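Long-range contact in glutamate--cysteine ligase GshA (Methylobacillus flagellatus KT, PDB 3K1T), which probably acts as a ligase that joins glutamate to cysteine: residues A[49-61]-A[326-338]. Sequence-based numbering, arbitrary orientation. Where two conformers were deposited one is given.
Sequences DLRNAGFKLAPVD and ILQEGVYTFEHLK
R51 lies against V331 and T333 along its whole length. Its CB touches V331 CG1 at 3.8 Å, CG passes T333 CB, and CD comes close to V331 O. Beyond, NE runs beneath T333 CG2, which sits over one guanidinium face, offset toward the rim. At the tip, NH1 donates to V331 O at 2.9 Å; the N-H...O angle of 165° and an acceptor only 6° out of the guanidinium plane mark a straight, in-plane bond. With E343 bridged to NH2 and L370 O accepting from NH1, the group's rotation is probably fixed.

One residue on, F334 N donates to N52 O at 3.2 Å, while N52 OD1 accepts from G54 N in an Asx turn at the hairpin tip. A water accepts from N52 N and donates to T333 OG1 and E335 OE2; T333 OG1 also bonds to A342 O, and E335 OE1 to Y358 OH. A53 CB lies over the centre of the F55 ring, whose CE2 approaches F334 CE2 at 4.1 Å.

Farther along, K56 CG is anti to the backbone N (chi1 -166°), and the chain runs extended to CE before bending at chi4, bringing NZ into a 2.8 Å salt bridge with E329 OE2 from above the carboxylate plane; W231 O and N234 O also accept from NZ.

The connection through 331-334 thus crosses the 45-52/57-63 hairpin near its turn, passing from strand 324-329 to strand 335-337, which shares the hairpin's sheet through strand 340-349; helix 251-272 touches Y332 and helix 398-421 N52.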
# COMPACT_ATOMS: atom_id res chain seq x y z
N ASP A 49 19.55 7.56 3.20
CA ASP A 49 20.77 6.77 3.34
C ASP A 49 21.04 6.54 4.82
O ASP A 49 21.08 7.52 5.60
CB ASP A 49 21.99 7.50 2.80
CG ASP A 49 21.97 7.73 1.28
OD1 ASP A 49 20.98 7.37 0.61
OD2 ASP A 49 22.99 8.26 0.75
N LEU A 50 21.26 5.28 5.21
CA LEU A 50 21.65 4.94 6.57
C LEU A 50 23.06 4.35 6.60
O LEU A 50 23.55 3.83 5.60
CB LEU A 50 20.70 3.90 7.15
CG LEU A 50 19.19 4.18 7.15
CD1 LEU A 50 18.44 2.92 7.70
CD2 LEU A 50 18.87 5.47 7.95
N ARG A 51 23.68 4.41 7.78
CA ARG A 51 24.87 3.64 8.10
C ARG A 51 24.69 2.86 9.39
O ARG A 51 24.26 3.40 10.42
CB ARG A 51 26.13 4.49 8.14
CG ARG A 51 26.58 4.91 6.74
CD ARG A 51 27.95 5.55 6.78
NE ARG A 51 28.55 5.55 5.47
CZ ARG A 51 29.80 5.90 5.21
NH1 ARG A 51 30.58 6.33 6.19
NH2 ARG A 51 30.27 5.83 3.96
N ASN A 52 24.99 1.56 9.29
CA ASN A 52 24.97 0.63 10.42
C ASN A 52 26.44 0.39 10.84
O ASN A 52 27.21 -0.27 10.14
CB ASN A 52 24.29 -0.65 9.97
CG ASN A 52 24.11 -1.65 11.09
OD1 ASN A 52 24.67 -1.48 12.16
ND2 ASN A 52 23.35 -2.71 10.84
N ALA A 53 26.80 0.96 11.98
CA ALA A 53 28.15 0.88 12.55
C ALA A 53 28.24 -0.24 13.59
O ALA A 53 29.29 -0.43 14.21
CB ALA A 53 28.48 2.24 13.20
N GLY A 54 27.13 -0.93 13.84
CA GLY A 54 27.08 -1.91 14.95
C GLY A 54 26.90 -1.25 16.31
O GLY A 54 26.13 -1.73 17.16
N PHE A 55 27.63 -0.15 16.53
CA PHE A 55 27.45 0.65 17.75
C PHE A 55 26.50 1.86 17.59
O PHE A 55 26.25 2.62 18.56
CB PHE A 55 28.83 1.10 18.27
CG PHE A 55 29.62 1.95 17.33
CD1 PHE A 55 29.30 3.30 17.16
CD2 PHE A 55 30.70 1.43 16.65
CE1 PHE A 55 30.03 4.10 16.31
CE2 PHE A 55 31.45 2.24 15.79
CZ PHE A 55 31.13 3.57 15.63
N LYS A 56 25.93 2.00 16.39
CA LYS A 56 25.10 3.14 16.02
C LYS A 56 24.36 2.79 14.73
O LYS A 56 24.89 2.08 13.89
CB LYS A 56 26.06 4.35 15.71
CG LYS A 56 25.40 5.60 15.65
CD LYS A 56 26.33 6.76 15.78
CE LYS A 56 25.53 8.02 15.76
NZ LYS A 56 25.92 8.89 16.92
N LEU A 57 23.14 3.32 14.56
CA LEU A 57 22.39 3.20 13.31
C LEU A 57 21.76 4.57 13.02
O LEU A 57 20.85 4.98 13.71
CB LEU A 57 21.31 2.10 13.41
CG LEU A 57 20.44 1.94 12.16
CD1 LEU A 57 21.24 1.51 10.90
CD2 LEU A 57 19.27 0.96 12.50
N ALA A 58 22.28 5.27 12.02
CA ALA A 58 21.96 6.68 11.83
C ALA A 58 21.75 7.04 10.37
O ALA A 58 22.39 6.47 9.47
CB ALA A 58 23.07 7.62 12.50
N PRO A 59 20.84 7.97 10.12
CA PRO A 59 20.71 8.50 8.78
C PRO A 59 21.81 9.51 8.46
O PRO A 59 22.19 10.32 9.33
CB PRO A 59 19.33 9.17 8.80
CG PRO A 59 19.20 9.67 10.21
CD PRO A 59 19.94 8.66 11.08
N VAL A 60 22.32 9.45 7.24
CA VAL A 60 23.39 10.32 6.79
C VAL A 60 23.05 11.18 5.58
O VAL A 60 23.87 12.03 5.19
CB VAL A 60 24.69 9.56 6.53
CG1 VAL A 60 25.19 8.88 7.83
CG2 VAL A 60 24.49 8.53 5.37
N ASP A 61 21.89 10.95 4.95
CA ASP A 61 21.40 11.80 3.86
C ASP A 61 19.90 11.57 3.65
O ASP A 61 19.42 10.40 3.72
CB ASP A 61 22.11 11.47 2.53
CG ASP A 61 21.60 12.33 1.34
OD1 ASP A 61 22.10 13.46 1.27
OD2 ASP A 61 20.73 11.87 0.51
N ILE A 326 29.10 23.17 8.22
CA ILE A 326 28.50 22.19 9.12
C ILE A 326 29.54 21.11 9.39
O ILE A 326 30.18 20.60 8.47
CB ILE A 326 27.21 21.55 8.49
CG1 ILE A 326 26.19 22.64 8.17
CG2 ILE A 326 26.59 20.51 9.48
CD1 ILE A 326 25.18 22.29 7.10
N LEU A 327 29.73 20.81 10.67
CA LEU A 327 30.62 19.75 11.11
C LEU A 327 29.76 18.64 11.67
O LEU A 327 28.97 18.87 12.57
CB LEU A 327 31.56 20.28 12.19
CG LEU A 327 32.48 21.41 11.73
CD1 LEU A 327 31.80 22.77 11.88
CD2 LEU A 327 33.82 21.37 12.49
N GLN A 328 29.89 17.43 11.12
CA GLN A 328 29.07 16.32 11.60
C GLN A 328 29.95 15.13 12.01
O GLN A 328 30.91 14.80 11.33
CB GLN A 328 28.06 15.88 10.54
CG GLN A 328 26.99 14.90 11.09
CD GLN A 328 26.07 14.35 10.01
OE1 GLN A 328 26.50 14.04 8.90
NE2 GLN A 328 24.77 14.24 10.35
N GLU A 329 29.59 14.49 13.12
CA GLU A 329 30.14 13.20 13.49
C GLU A 329 29.99 12.22 12.31
O GLU A 329 28.88 12.03 11.81
CB GLU A 329 29.40 12.66 14.71
CG GLU A 329 29.62 11.16 15.01
CD GLU A 329 28.72 10.62 16.11
OE1 GLU A 329 28.17 11.43 16.91
OE2 GLU A 329 28.60 9.37 16.19
N GLY A 330 31.10 11.66 11.87
CA GLY A 330 31.09 10.62 10.84
C GLY A 330 30.63 9.30 11.44
O GLY A 330 30.94 9.02 12.60
N VAL A 331 29.86 8.53 10.67
CA VAL A 331 29.33 7.21 11.12
C VAL A 331 29.93 6.17 10.22
O VAL A 331 29.98 6.34 9.01
CB VAL A 331 27.80 7.18 11.04
CG1 VAL A 331 27.24 5.82 11.56
CG2 VAL A 331 27.20 8.39 11.83
N TYR A 332 30.45 5.10 10.80
CA TYR A 332 31.04 4.00 10.04
C TYR A 332 29.94 3.12 9.49
O TYR A 332 28.85 3.01 10.09
CB TYR A 332 31.95 3.15 10.94
CG TYR A 332 33.27 3.81 11.21
CD1 TYR A 332 34.34 3.64 10.34
CD2 TYR A 332 33.45 4.61 12.34
CE1 TYR A 332 35.56 4.27 10.57
CE2 TYR A 332 34.67 5.25 12.58
CZ TYR A 332 35.72 5.08 11.68
OH TYR A 332 36.94 5.70 11.91
N THR A 333 30.20 2.50 8.33
CA THR A 333 29.42 1.34 7.93
C THR A 333 30.34 0.12 7.93
O THR A 333 31.40 0.14 7.30
CB THR A 333 28.74 1.45 6.56
OG1 THR A 333 28.24 0.13 6.17
CG2 THR A 333 29.71 2.01 5.46
N PHE A 334 29.93 -0.95 8.62
CA PHE A 334 30.69 -2.21 8.60
C PHE A 334 29.98 -3.29 7.81
O PHE A 334 30.42 -4.44 7.81
CB PHE A 334 31.02 -2.68 10.02
CG PHE A 334 31.85 -1.71 10.77
CD1 PHE A 334 33.12 -1.39 10.33
CD2 PHE A 334 31.35 -1.03 11.85
CE1 PHE A 334 33.91 -0.46 11.00
CE2 PHE A 334 32.12 -0.10 12.53
CZ PHE A 334 33.41 0.19 12.09
N GLU A 335 28.92 -2.95 7.09
CA GLU A 335 28.30 -3.94 6.21
C GLU A 335 29.20 -4.15 4.98
O GLU A 335 29.70 -3.17 4.41
CB GLU A 335 26.90 -3.49 5.79
CG GLU A 335 25.95 -3.33 6.95
CD GLU A 335 24.49 -3.19 6.48
OE1 GLU A 335 23.90 -4.21 6.05
OE2 GLU A 335 23.96 -2.06 6.50
N HIS A 336 29.42 -5.40 4.61
CA HIS A 336 30.20 -5.74 3.44
C HIS A 336 29.49 -6.82 2.62
O HIS A 336 28.95 -7.80 3.16
CB HIS A 336 31.55 -6.34 3.84
CG HIS A 336 32.55 -5.36 4.33
ND1 HIS A 336 32.45 -4.74 5.57
CD2 HIS A 336 33.70 -4.90 3.77
CE1 HIS A 336 33.51 -3.96 5.74
NE2 HIS A 336 34.27 -4.02 4.66
N LEU A 337 29.58 -6.68 1.31
CA LEU A 337 29.27 -7.76 0.38
C LEU A 337 30.61 -8.31 -0.06
O LEU A 337 31.31 -7.74 -0.91
CB LEU A 337 28.46 -7.25 -0.82
CG LEU A 337 27.94 -8.34 -1.78
CD1 LEU A 337 26.74 -9.06 -1.13
CD2 LEU A 337 27.56 -7.67 -3.17
N LYS A 338 31.00 -9.42 0.56
CA LYS A 338 32.31 -10.00 0.40
C LYS A 338 33.35 -8.93 0.73
O LYS A 338 33.33 -8.43 1.82
CB LYS A 338 32.49 -10.64 -0.98
CG LYS A 338 33.65 -11.64 -1.02
CD LYS A 338 33.63 -12.53 -2.25
CE LYS A 338 34.88 -13.41 -2.28
NZ LYS A 338 34.85 -14.34 -3.43
O HOH W 1 25.52 0.35 6.71
O HOH W 2 22.41 13.06 9.30
O HOH W 3 25.98 13.40 6.36